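Local atomic coordinates of uncharacterized protein VP1736 (Vibrio parahaemolyticus, PDB entry 3LXQ), a protein that is of unknown function but belongs to the sulfatase family, within the alkaline phosphatase clan of alpha/beta proteins. Residues A[61-66]-A[73-78]; A[91-96]-A[222-227]; A[127-130]-A[134-137]; A[178-183]-A[187-192]; A[376-381]-A[387-392]. All blocks are in the same frame, centred on the assembly; numbering follows the deposited sequence.

Contact 1: A[61-66]-A[73-78]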
# COMPACT_ATOMS: atom_id res chain seq x y z
N SER A 61 15.75 9.31 0.84
CA SER A 61 15.18 8.03 1.31
C SER A 61 15.39 7.77 2.82
O SER A 61 14.50 7.25 3.50
CB SER A 61 15.73 6.85 0.48
OG SER A 61 17.02 6.45 0.92
N THR A 62 16.56 8.17 3.33
CA THR A 62 17.04 7.88 4.71
C THR A 62 17.53 6.43 4.89
O THR A 62 17.94 6.04 5.98
CB THR A 62 16.05 8.25 5.87
OG1 THR A 62 15.02 7.25 6.00
CG2 THR A 62 15.43 9.66 5.70
N LYS A 63 17.51 5.66 3.82
CA LYS A 63 18.06 4.30 3.85
C LYS A 63 19.57 4.35 4.09
O LYS A 63 20.20 5.36 3.85
CB LYS A 63 17.72 3.55 2.56
CG LYS A 63 16.24 3.52 2.19
CD LYS A 63 15.35 2.97 3.30
CE LYS A 63 15.21 1.46 3.20
NZ LYS A 63 14.30 0.94 4.25
N ILE A 64 20.14 3.25 4.58
CA ILE A 64 21.56 3.20 4.90
C ILE A 64 22.17 1.91 4.34
O ILE A 64 21.44 1.00 3.94
CB ILE A 64 21.80 3.35 6.43
CG1 ILE A 64 20.96 2.35 7.23
CG2 ILE A 64 21.45 4.78 6.89
CD1 ILE A 64 21.61 0.98 7.44
N ASP A 65 23.50 1.85 4.31
CA ASP A 65 24.26 0.70 3.81
C ASP A 65 23.92 0.38 2.35
O ASP A 65 23.58 -0.76 2.02
CB ASP A 65 24.10 -0.54 4.73
CG ASP A 65 25.19 -1.60 4.51
OD1 ASP A 65 26.21 -1.31 3.84
OD2 ASP A 65 25.03 -2.73 5.01
N PHE A 66 24.01 1.40 1.49
CA PHE A 66 23.75 1.25 0.06
C PHE A 66 24.88 0.46 -0.63
O PHE A 66 26.03 0.53 -0.23
CB PHE A 66 23.61 2.63 -0.62
CG PHE A 66 22.29 3.31 -0.37
CD1 PHE A 66 21.15 2.96 -1.11
CD2 PHE A 66 22.18 4.34 0.57
CE1 PHE A 66 19.92 3.61 -0.90
CE2 PHE A 66 20.95 5.00 0.79
CZ PHE A 66 19.82 4.63 0.05
N THR A 73 20.00 1.49 -5.79
CA THR A 73 19.42 1.78 -4.48
C THR A 73 19.37 0.55 -3.56
O THR A 73 18.70 0.57 -2.53
CB THR A 73 18.01 2.47 -4.56
OG1 THR A 73 17.05 1.58 -5.12
CG2 THR A 73 18.06 3.75 -5.37
N MSE A 74 20.08 -0.51 -3.93
CA MSE A 74 20.19 -1.68 -3.06
C MSE A 74 20.70 -1.23 -1.70
O MSE A 74 21.66 -0.48 -1.62
CB MSE A 74 21.11 -2.74 -3.66
CG MSE A 74 21.15 -4.02 -2.85
SE MSE A 74 19.65 -5.21 -3.21
CE MSE A 74 20.44 -6.14 -4.75
N ASN A 75 20.03 -1.66 -0.63
CA ASN A 75 20.41 -1.28 0.73
C ASN A 75 20.08 -2.37 1.74
O ASN A 75 19.11 -3.12 1.56
CB ASN A 75 19.74 0.05 1.16
CG ASN A 75 18.22 -0.02 1.15
OD1 ASN A 75 17.57 0.26 0.13
ND2 ASN A 75 17.64 -0.37 2.28
N SER A 76 20.88 -2.44 2.80
CA SER A 76 20.65 -3.42 3.84
C SER A 76 19.98 -2.78 5.03
O SER A 76 20.43 -1.76 5.55
CB SER A 76 21.97 -4.07 4.27
OG SER A 76 22.44 -4.92 3.25
N ASN A 77 18.89 -3.41 5.46
CA ASN A 77 18.17 -2.96 6.63
C ASN A 77 17.90 -4.15 7.54
O ASN A 77 17.11 -5.03 7.18
CB ASN A 77 16.86 -2.28 6.22
CG ASN A 77 16.12 -1.69 7.41
OD1 ASN A 77 14.91 -1.90 7.60
ND2 ASN A 77 16.85 -0.95 8.22
N PRO A 78 18.55 -4.20 8.72
CA PRO A 78 18.22 -5.30 9.64
C PRO A 78 16.86 -5.08 10.30
O PRO A 78 16.49 -3.95 10.63
CB PRO A 78 19.37 -5.28 10.67
CG PRO A 78 20.16 -4.01 10.42
CD PRO A 78 19.51 -3.24 9.31
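Phe-66 and Asn-75 face each other in a single backbone bridge, their CA atoms 4.2 Å apart. The one direct hydrogen bond between the segments lies beside it, from Ser-76 N to Asp-65 O (3.3 Å), and it is long, with the donor standing well above the carbonyl plane. Two CA-H...O contacts add to it: Phe-66 CA approaches Met-74 O at 3.2 Å, and Asn-75 CA approaches Asp-65 O. The phenyl ring of Phe-66 takes Asn-75 CB over one face, with CD1 4.0 Å from that carbon, and meets Thr-73 O near its plane at the edge, 3.7 Å from CE1. On another flank of Asn-75 the Lys-63 chain, bent at chi2 and chi3, crosses the Asn-75 side chain at a slant. Its NZ continues to Gly-364 O. Farther out, Asp-65 OD2 lies 3.4 Å from Ser-76 CB.

What positions Lys-63 is the end of helix 50-61. Thr-62 leaves the helix with positive phi, and Ser-61 OG accepts from Lys-63 N (3.0 Å) in an ST turn. Strand 75-77 is held from a second direction, since the backbones of Asn-75 and Asn-77 bond to Thr-360 and Ala-358. The result is a loop that turns back after a helix and joins, through an isolated bridge, a short two-stranded antiparallel sheet at the periphery of the fold.

Contact 2: A[91-96]-A[222-227]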
# COMPACT_ATOMS: atom_id res chain seq x y z
N LEU A 91 -4.12 -7.03 4.34
CA LEU A 91 -5.55 -6.99 4.05
C LEU A 91 -5.80 -5.69 3.31
O LEU A 91 -6.09 -4.67 3.92
CB LEU A 91 -6.39 -7.06 5.33
CG LEU A 91 -6.12 -8.24 6.26
CD1 LEU A 91 -6.87 -8.09 7.60
CD2 LEU A 91 -6.46 -9.57 5.59
N LEU A 92 -5.65 -5.76 1.99
CA LEU A 92 -5.74 -4.58 1.12
C LEU A 92 -7.20 -4.20 0.87
O LEU A 92 -8.03 -5.03 0.48
CB LEU A 92 -4.96 -4.81 -0.19
CG LEU A 92 -4.80 -3.63 -1.18
CD1 LEU A 92 -4.06 -2.47 -0.59
CD2 LEU A 92 -4.11 -4.08 -2.47
N GLN A 93 -7.51 -2.94 1.13
CA GLN A 93 -8.88 -2.48 1.16
C GLN A 93 -9.18 -1.67 -0.08
O GLN A 93 -8.72 -0.53 -0.23
CB GLN A 93 -9.15 -1.67 2.42
CG GLN A 93 -8.78 -2.37 3.71
CD GLN A 93 -9.63 -3.60 3.96
OE1 GLN A 93 -10.85 -3.56 3.81
NE2 GLN A 93 -8.99 -4.72 4.32
N GLU A 94 -9.95 -2.28 -1.00
CA GLU A 94 -10.38 -1.62 -2.22
C GLU A 94 -11.06 -0.28 -1.95
O GLU A 94 -12.10 -0.23 -1.29
CB GLU A 94 -11.34 -2.51 -3.02
CG GLU A 94 -11.98 -1.82 -4.25
CD GLU A 94 -10.94 -1.34 -5.24
OE1 GLU A 94 -10.94 -0.15 -5.61
OE2 GLU A 94 -10.09 -2.17 -5.63
N SER A 95 -10.46 0.78 -2.49
CA SER A 95 -11.04 2.14 -2.48
C SER A 95 -11.37 2.72 -1.11
O SER A 95 -12.13 3.68 -1.01
CB SER A 95 -12.25 2.22 -3.41
OG SER A 95 -11.86 2.00 -4.74
N LEU A 96 -10.76 2.17 -0.05
CA LEU A 96 -11.04 2.63 1.31
C LEU A 96 -10.29 3.93 1.64
O LEU A 96 -9.30 3.93 2.34
CB LEU A 96 -10.74 1.53 2.33
CG LEU A 96 -11.26 1.76 3.76
CD1 LEU A 96 -12.75 1.75 3.80
CD2 LEU A 96 -10.70 0.71 4.73
N ASP A 222 -17.20 -13.58 2.61
CA ASP A 222 -16.75 -14.86 2.05
C ASP A 222 -15.24 -14.87 1.81
O ASP A 222 -14.57 -15.86 2.08
CB ASP A 222 -17.51 -15.22 0.76
CG ASP A 222 -19.01 -15.39 0.99
OD1 ASP A 222 -19.41 -16.22 1.85
OD2 ASP A 222 -19.77 -14.68 0.32
N LEU A 223 -14.72 -13.74 1.32
CA LEU A 223 -13.28 -13.56 1.17
C LEU A 223 -12.55 -13.79 2.49
O LEU A 223 -11.56 -14.51 2.56
CB LEU A 223 -12.96 -12.15 0.67
CG LEU A 223 -11.48 -11.75 0.54
CD1 LEU A 223 -10.82 -12.43 -0.65
CD2 LEU A 223 -11.38 -10.24 0.42
N TYR A 224 -13.09 -13.16 3.53
CA TYR A 224 -12.50 -13.17 4.85
C TYR A 224 -12.68 -14.51 5.59
O TYR A 224 -11.85 -14.86 6.42
CB TYR A 224 -13.07 -12.02 5.69
CG TYR A 224 -12.52 -10.63 5.36
CD1 TYR A 224 -11.16 -10.41 5.12
CD2 TYR A 224 -13.38 -9.52 5.35
CE1 TYR A 224 -10.67 -9.11 4.85
CE2 TYR A 224 -12.90 -8.24 5.08
CZ TYR A 224 -11.56 -8.04 4.84
OH TYR A 224 -11.14 -6.76 4.59
N ASN A 225 -13.76 -15.24 5.29
CA ASN A 225 -13.90 -16.62 5.81
C ASN A 225 -12.83 -17.50 5.16
O ASN A 225 -12.23 -18.35 5.82
CB ASN A 225 -15.29 -17.21 5.54
CG ASN A 225 -16.43 -16.45 6.22
OD1 ASN A 225 -17.53 -16.34 5.66
ND2 ASN A 225 -16.20 -15.94 7.42
N LYS A 226 -12.60 -17.28 3.87
CA LYS A 226 -11.63 -18.03 3.09
C LYS A 226 -10.22 -17.77 3.59
O LYS A 226 -9.38 -18.67 3.61
CB LYS A 226 -11.70 -17.63 1.61
CG LYS A 226 -10.89 -18.54 0.68
CD LYS A 226 -11.37 -19.99 0.83
CE LYS A 226 -11.02 -20.88 -0.35
NZ LYS A 226 -11.30 -22.32 -0.01
N ALA A 227 -9.97 -16.52 3.98
CA ALA A 227 -8.68 -16.12 4.49
C ALA A 227 -8.42 -16.90 5.78
O ALA A 227 -7.49 -17.72 5.84
CB ALA A 227 -8.65 -14.63 4.73
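Gln-93 NE2 meets Tyr-224 at the hydroxyl edge of its ring, with the amide plane and the phenol ring only 16° apart. The Gln-93 NE2 group donates to Tyr-224 OH at 3.0 Å, with an N-H...O angle of 157°, and the hydroxyl lies almost exactly in the amide plane. The two side chains therefore form a nearly flat unit, although their long axes are inclined to each other. Gln-93 reaches this position because CG sits anti to the carbonyl carbon (chi1 -53°) and the chain bends again at chi2, which folds the amide back along its own strand.

That fold gives NE2 a second acceptor, Leu-91 O at 2.9 Å. This oxygen is approached from above its carbonyl plane, whereas it lies near the plane of the Gln-93 amide. Two bonds thus grip NE2 and would fix the rotation of the amide inside a buried region. Leu-91 adds the apolar part of the contact, its CD2 standing 4.3 Å from Tyr-224 CE1, near the ring plane at the edge.

Strand 87-93 runs parallel to both 241-246 and 298-304, and Leu-91 and Gln-93 share backbone hydrogen bonds with Ile-301 and Ile-303 of the latter. Helix 220-234 packs against this sheet, where Leu-223 touches Val-245. Tyr-224 extends from the helix past Thr-247 and against Leu-282 of helix 271-289, so that the phenol, carried by helix 220-234, lies between the end of strand 87-93 and helix 271-289.

Contact 3: A[127-130]-A[134-137]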
# COMPACT_ATOMS: atom_id res chain seq x y z
N TYR A 127 -0.40 8.07 3.06
CA TYR A 127 -0.83 8.40 1.70
C TYR A 127 -0.51 7.33 0.68
O TYR A 127 0.59 6.76 0.68
CB TYR A 127 -0.26 9.75 1.26
CG TYR A 127 -0.78 10.87 2.12
CD1 TYR A 127 -0.19 11.17 3.35
CD2 TYR A 127 -1.89 11.62 1.72
CE1 TYR A 127 -0.68 12.17 4.16
CE2 TYR A 127 -2.38 12.64 2.53
CZ TYR A 127 -1.77 12.91 3.75
OH TYR A 127 -2.26 13.91 4.57
N ALA A 128 -1.48 7.05 -0.18
CA ALA A 128 -1.25 6.19 -1.33
C ALA A 128 -0.37 6.96 -2.30
O ALA A 128 -0.40 8.19 -2.33
CB ALA A 128 -2.58 5.79 -1.99
N THR A 129 0.48 6.23 -3.04
CA THR A 129 1.28 6.82 -4.11
C THR A 129 0.46 7.01 -5.40
O THR A 129 0.86 7.77 -6.29
CB THR A 129 2.49 5.95 -4.45
OG1 THR A 129 2.01 4.66 -4.83
CG2 THR A 129 3.44 5.80 -3.24
N GLY A 130 -0.68 6.32 -5.48
CA GLY A 130 -1.54 6.41 -6.66
C GLY A 130 -3.04 6.47 -6.43
O GLY A 130 -3.51 6.64 -5.29
N VAL A 134 -3.96 -1.30 -9.12
CA VAL A 134 -2.66 -1.91 -9.40
C VAL A 134 -1.50 -1.12 -8.78
O VAL A 134 -0.49 -1.72 -8.43
CB VAL A 134 -2.36 -2.21 -10.91
CG1 VAL A 134 -3.17 -3.41 -11.39
CG2 VAL A 134 -2.56 -1.00 -11.79
N ARG A 135 -1.65 0.20 -8.64
CA ARG A 135 -0.59 1.00 -8.00
C ARG A 135 -0.54 0.77 -6.49
O ARG A 135 0.55 0.76 -5.89
CB ARG A 135 -0.69 2.50 -8.36
CG ARG A 135 0.43 3.35 -7.74
CD ARG A 135 0.90 4.43 -8.70
NE ARG A 135 1.86 3.97 -9.71
CZ ARG A 135 2.02 4.56 -10.89
NH1 ARG A 135 1.24 5.60 -11.20
NH2 ARG A 135 2.92 4.15 -11.77
N GLY A 136 -1.69 0.53 -5.88
CA GLY A 136 -1.71 0.10 -4.46
C GLY A 136 -1.11 -1.27 -4.24
O GLY A 136 -0.44 -1.52 -3.22
N ILE A 137 -1.33 -2.18 -5.19
CA ILE A 137 -0.66 -3.50 -5.17
C ILE A 137 0.84 -3.32 -5.39
O ILE A 137 1.66 -3.93 -4.68
CB ILE A 137 -1.27 -4.45 -6.24
CG1 ILE A 137 -2.76 -4.68 -5.94
CG2 ILE A 137 -0.49 -5.78 -6.30
CD1 ILE A 137 -3.56 -5.26 -7.10
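Arg-135 lays the methylene part of its side chain over Thr-129 and Gly-130, crossing the threonine side chain at about a right angle. The contact belongs to a beta-alpha connection: the chain leaves strand 121-127, passes through a short loop and enters helix 133-141, whose first turn carries Arg-135. The family's alpha/beta core contains both elements. CG of Arg-135 is anti to the backbone N (chi1 -178°) and the chain then bends at chi2 and chi3, which brings CD to 3.7 Å from Gly-130 CA. With no side chain at Gly-130, the arginine can lie directly against the loop backbone, where the nearest CA atoms of the two segments, those of Gly-130 and Arg-135, are 5.7 Å apart.

The contact is buried and made by van der Waals packing, while the charged end of Arg-135 is directed elsewhere. Its NE forms a salt bridge with Glu-138 one turn further along the helix, and NH2 donates to Ser-149 O. These partners hold the guanidinium while its stem covers the loop. Thr-129 is fixed in turn through its backbone, its N bonding to Asn-343 OD1, and its hydroxyl oxygen OG1 rests 3.6 Å from Arg-135 CG.

Contact 4: A[178-183]-A[187-192]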
# COMPACT_ATOMS: atom_id res chain seq x y z
N PHE A 178 -1.88 -15.10 -2.70
CA PHE A 178 -2.75 -13.98 -2.95
C PHE A 178 -4.17 -14.51 -2.81
O PHE A 178 -4.51 -15.49 -3.44
CB PHE A 178 -2.51 -13.47 -4.37
CG PHE A 178 -3.50 -12.43 -4.85
CD1 PHE A 178 -3.74 -11.26 -4.12
CD2 PHE A 178 -4.17 -12.61 -6.05
CE1 PHE A 178 -4.64 -10.29 -4.58
CE2 PHE A 178 -5.07 -11.65 -6.52
CZ PHE A 178 -5.30 -10.49 -5.78
N ILE A 179 -4.97 -13.89 -1.96
CA ILE A 179 -6.37 -14.27 -1.86
C ILE A 179 -7.25 -13.14 -2.39
O ILE A 179 -7.15 -12.01 -1.93
CB ILE A 179 -6.82 -14.64 -0.42
CG1 ILE A 179 -5.86 -15.66 0.22
CG2 ILE A 179 -8.25 -15.20 -0.44
CD1 ILE A 179 -6.19 -15.99 1.70
N TYR A 180 -8.10 -13.49 -3.34
CA TYR A 180 -8.99 -12.56 -4.03
C TYR A 180 -10.38 -13.21 -4.18
O TYR A 180 -10.48 -14.44 -4.27
CB TYR A 180 -8.39 -12.27 -5.40
CG TYR A 180 -9.03 -11.15 -6.19
CD1 TYR A 180 -9.26 -9.91 -5.61
CD2 TYR A 180 -9.34 -11.33 -7.54
CE1 TYR A 180 -9.83 -8.89 -6.34
CE2 TYR A 180 -9.91 -10.31 -8.28
CZ TYR A 180 -10.15 -9.09 -7.67
OH TYR A 180 -10.71 -8.07 -8.39
N GLY A 181 -11.43 -12.40 -4.23
CA GLY A 181 -12.79 -12.88 -4.39
C GLY A 181 -13.29 -13.06 -5.82
O GLY A 181 -14.20 -13.87 -6.07
N GLY A 182 -12.71 -12.31 -6.76
CA GLY A 182 -13.09 -12.35 -8.17
C GLY A 182 -12.13 -13.12 -9.04
O GLY A 182 -11.53 -14.10 -8.59
N GLU A 183 -11.98 -12.69 -10.29
CA GLU A 183 -11.08 -13.34 -11.23
C GLU A 183 -9.70 -12.69 -11.15
O GLU A 183 -9.55 -11.49 -11.39
CB GLU A 183 -11.64 -13.27 -12.66
CG GLU A 183 -10.61 -13.49 -13.79
CD GLU A 183 -9.99 -14.90 -13.81
OE1 GLU A 183 -10.59 -15.81 -14.42
OE2 GLU A 183 -8.89 -15.07 -13.23
N ASP A 187 -6.96 -6.96 -14.17
CA ASP A 187 -5.83 -6.02 -14.01
C ASP A 187 -4.45 -6.70 -14.10
O ASP A 187 -3.47 -6.20 -13.54
CB ASP A 187 -5.93 -5.26 -12.68
CG ASP A 187 -6.74 -3.97 -12.78
OD1 ASP A 187 -6.99 -3.46 -13.90
OD2 ASP A 187 -7.13 -3.45 -11.71
N ASN A 188 -4.38 -7.84 -14.77
CA ASN A 188 -3.11 -8.54 -14.98
C ASN A 188 -2.44 -9.07 -13.68
O ASN A 188 -1.26 -9.42 -13.67
CB ASN A 188 -2.15 -7.62 -15.76
CG ASN A 188 -1.01 -8.36 -16.41
OD1 ASN A 188 0.14 -7.92 -16.35
ND2 ASN A 188 -1.31 -9.50 -17.02
N MSE A 189 -3.20 -9.13 -12.59
CA MSE A 189 -2.64 -9.47 -11.29
C MSE A 189 -2.02 -10.87 -11.26
O MSE A 189 -0.85 -11.02 -10.90
CB MSE A 189 -3.67 -9.31 -10.18
CG MSE A 189 -4.11 -7.88 -9.98
SE MSE A 189 -5.48 -7.70 -8.62
CE MSE A 189 -6.79 -8.99 -9.33
N LYS A 190 -2.79 -11.88 -11.65
CA LYS A 190 -2.34 -13.27 -11.60
C LYS A 190 -1.00 -13.47 -12.29
O LYS A 190 -0.13 -14.16 -11.77
CB LYS A 190 -3.37 -14.22 -12.22
CG LYS A 190 -3.14 -15.68 -11.85
CD LYS A 190 -3.47 -16.61 -12.98
CE LYS A 190 -4.53 -17.59 -12.55
NZ LYS A 190 -5.85 -16.89 -12.45
N THR A 191 -0.86 -12.88 -13.47
CA THR A 191 0.36 -12.98 -14.27
C THR A 191 1.53 -12.29 -13.59
O THR A 191 2.62 -12.85 -13.48
CB THR A 191 0.14 -12.44 -15.71
OG1 THR A 191 -0.88 -13.21 -16.35
CG2 THR A 191 1.41 -12.51 -16.55
N PHE A 192 1.31 -11.08 -13.10
CA PHE A 192 2.34 -10.39 -12.34
C PHE A 192 2.72 -11.13 -11.06
O PHE A 192 3.89 -11.16 -10.69
CB PHE A 192 1.91 -8.97 -12.00
CG PHE A 192 2.94 -8.19 -11.21
CD1 PHE A 192 4.05 -7.64 -11.84
CD2 PHE A 192 2.79 -8.00 -9.84
CE1 PHE A 192 4.98 -6.90 -11.12
CE2 PHE A 192 3.72 -7.25 -9.12
CZ PHE A 192 4.82 -6.71 -9.76
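The backbones bearing Tyr-180 and Met-189 stay well separated: the nearest CA atoms across the contact, those of Phe-178 and Lys-190, are 8.7 Å apart. Gly-181 and Gly-182 follow Tyr-180, and before the helix Asp-187 and Asn-188 both adopt positive phi. Asn-188 occupies the N-cap position, its O accepting from Phe-192 N (3.1 Å). Strand 175-180, helix 189-195 and strand 200-202 form a beta-alpha-beta unit, so side chains must fill the interval between sheet and helix.

Met-189, a selenomethionine, does most of this. Its chain runs straight through chi2 and bends at chi3 (-54°), placing CE over one face of the Tyr-180 ring, 3.8 Å from the centroid, as a CH-pi contact. The opposite face of that ring is covered by Gly-182 N. SE reaches Phe-178 obliquely, 4.0 Å from CZ, a Met-aromatic contact. Phe-178 also meets Phe-193 edge-to-face.

Toward solvent, Glu-183 OE2 and Lys-190 NZ form a long salt bridge of 3.6 Å. Each has a stronger partner, Glu-183 accepting from Asn-185 N and Lys-190 pairing with Glu-203. Because Glu-203 also comes close to Glu-183, the ammonium may offset repulsion between the carboxylates. Adhesion here probably rests mainly on dispersion and on the somewhat polarised methyl of Met-189 against aromatic rings, with the long ion pair adding little.

Contact 5: A[376-381]-A[387-392]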
# COMPACT_ATOMS: atom_id res chain seq x y z
N GLU A 376 9.80 13.32 7.12
CA GLU A 376 8.43 12.91 6.84
C GLU A 376 8.06 13.37 5.44
O GLU A 376 8.37 14.50 5.08
CB GLU A 376 7.46 13.53 7.85
CG GLU A 376 7.70 13.03 9.26
CD GLU A 376 6.64 13.52 10.23
OE1 GLU A 376 5.57 14.01 9.78
OE2 GLU A 376 6.89 13.39 11.44
N ARG A 377 7.41 12.50 4.67
CA ARG A 377 7.05 12.82 3.28
C ARG A 377 6.04 11.83 2.70
O ARG A 377 5.92 10.69 3.17
CB ARG A 377 8.29 12.90 2.36
CG ARG A 377 9.01 11.55 2.11
CD ARG A 377 8.44 10.79 0.89
NE ARG A 377 9.03 9.46 0.77
CZ ARG A 377 8.59 8.36 1.39
NH1 ARG A 377 7.51 8.41 2.17
NH2 ARG A 377 9.23 7.20 1.21
N ALA A 378 5.35 12.30 1.67
CA ALA A 378 4.47 11.47 0.86
C ALA A 378 4.61 11.86 -0.60
O ALA A 378 4.48 13.06 -0.97
CB ALA A 378 3.00 11.62 1.31
N MSE A 379 4.88 10.86 -1.43
CA MSE A 379 4.82 11.03 -2.87
C MSE A 379 3.44 10.63 -3.35
O MSE A 379 2.93 9.60 -2.96
CB MSE A 379 5.86 10.15 -3.57
CG MSE A 379 7.22 10.17 -2.92
SE MSE A 379 8.40 9.17 -4.12
CE MSE A 379 9.62 8.39 -2.76
N MSE A 380 2.85 11.43 -4.23
CA MSE A 380 1.59 11.01 -4.84
C MSE A 380 1.44 11.41 -6.31
O MSE A 380 1.82 12.51 -6.73
CB MSE A 380 0.38 11.35 -3.95
CG MSE A 380 0.24 12.78 -3.55
SE MSE A 380 -0.43 13.04 -1.71
CE MSE A 380 1.00 14.27 -1.24
N GLN A 381 0.95 10.45 -7.09
CA GLN A 381 0.79 10.61 -8.52
C GLN A 381 -0.68 10.64 -8.85
O GLN A 381 -1.39 9.67 -8.61
CB GLN A 381 1.44 9.45 -9.27
CG GLN A 381 1.53 9.65 -10.78
CD GLN A 381 2.79 10.41 -11.19
OE1 GLN A 381 3.87 10.16 -10.66
NE2 GLN A 381 2.65 11.33 -12.16
N GLY A 387 3.17 14.76 -6.97
CA GLY A 387 3.25 15.60 -5.78
C GLY A 387 4.17 15.06 -4.71
O GLY A 387 4.23 13.85 -4.48
N TYR A 388 4.89 15.97 -4.07
CA TYR A 388 5.79 15.63 -2.97
C TYR A 388 5.40 16.47 -1.75
O TYR A 388 5.61 17.70 -1.72
CB TYR A 388 7.26 15.85 -3.36
CG TYR A 388 8.27 15.08 -2.52
CD1 TYR A 388 8.65 13.78 -2.86
CD2 TYR A 388 8.86 15.66 -1.39
CE1 TYR A 388 9.60 13.07 -2.09
CE2 TYR A 388 9.78 14.98 -0.62
CZ TYR A 388 10.14 13.69 -0.97
OH TYR A 388 11.06 13.04 -0.20
N LEU A 389 4.78 15.81 -0.79
CA LEU A 389 4.31 16.42 0.44
C LEU A 389 5.31 16.19 1.57
O LEU A 389 5.74 15.05 1.82
CB LEU A 389 2.93 15.85 0.83
CG LEU A 389 2.27 16.38 2.11
CD1 LEU A 389 1.75 17.83 1.96
CD2 LEU A 389 1.16 15.46 2.61
N THR A 390 5.71 17.28 2.22
CA THR A 390 6.49 17.23 3.47
C THR A 390 5.80 18.11 4.52
O THR A 390 4.80 18.76 4.23
CB THR A 390 7.95 17.72 3.26
OG1 THR A 390 7.97 19.15 3.27
CG2 THR A 390 8.53 17.21 1.94
N ARG A 391 6.34 18.14 5.73
CA ARG A 391 5.71 18.92 6.80
C ARG A 391 5.76 20.42 6.54
O ARG A 391 4.99 21.18 7.13
CB ARG A 391 6.36 18.59 8.14
CG ARG A 391 5.87 17.31 8.78
CD ARG A 391 4.42 17.44 9.25
NE ARG A 391 3.92 16.18 9.79
CZ ARG A 391 2.69 16.00 10.28
NH1 ARG A 391 2.34 14.82 10.76
NH2 ARG A 391 1.82 17.00 10.29
N ASP A 392 6.63 20.83 5.62
CA ASP A 392 6.95 22.24 5.41
C ASP A 392 6.47 22.80 4.08
O ASP A 392 6.27 24.01 3.93
CB ASP A 392 8.45 22.45 5.57
CG ASP A 392 8.93 22.08 6.94
OD1 ASP A 392 8.68 22.85 7.89
OD2 ASP A 392 9.54 21.00 7.08
O HOH W 1 8.72 16.77 6.45
O HOH W 2 11.66 10.34 -0.15
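Arg-391 NE donates to Glu-376 OE1 at 2.7 Å in an almost straight salt-bridge hydrogen bond (178°), at the open end of the beta hairpin 377-382/385-390. The oxygen lies in the guanidinium plane and is met on its syn side, 28° out of the carboxylate plane, the two flat groups being turned 67° apart. OE1 also accepts from Ile-340 N, and Arg-391 makes a cation-pi contact with Phe-410. Water 1 accepts from Arg-391 N and lies 2.7 Å from Glu-376 O.

Inside the hairpin two antiparallel hydrogen-bonded pairs carry the strands: Ala-378 and Leu-389 exchange bonds of 2.8 Å between N and O in both directions, while Met-380 and Gly-387 do likewise, Gly-387 N reaching Met-380 O at 2.6 Å.

On the face bearing Arg-377, Met-379 and Tyr-388, the methylenes of Arg-377 approach the phenol obliquely, CG 3.4 Å from Tyr-388 OH, while its guanidinium, nearly perpendicular to the ring, continues to Asp-345. Water 2 joins Arg-377 NE to Tyr-388 OH. The face bearing Ala-378, Met-380 and Leu-389 packs against Tyr-127 of strand 121-127. Met-379, a selenomethionine, lies alongside Tyr-388 and points the same way, its CG 3.8 Å from Tyr-388 CE1.

Overall arrangement
From the N terminus, contact 1 closes a short loop between helix 50-61 and strand 75-77, before the chain enters the central sheet at strand 87-93. Contact 2 spans the longest interval, joining that strand to helix 220-234, and contacts 3 and 4 are nested within it in series. Contact 5 closes the hairpin that begins the five-stranded C-terminal sheet; none of the loops cross. Contacts 2, 3 and 4 touch one another: Ile-137 packs on Leu-92 and Met-189, and Leu-223 on Ile-179. Contact 3 also meets contact 5 through a probable hydrogen bond between Thr-129 O and Gln-381 N, linking core and C-terminal sheet. Contact 1 stays apart, its nearest atoms about 6 Å from contact 5.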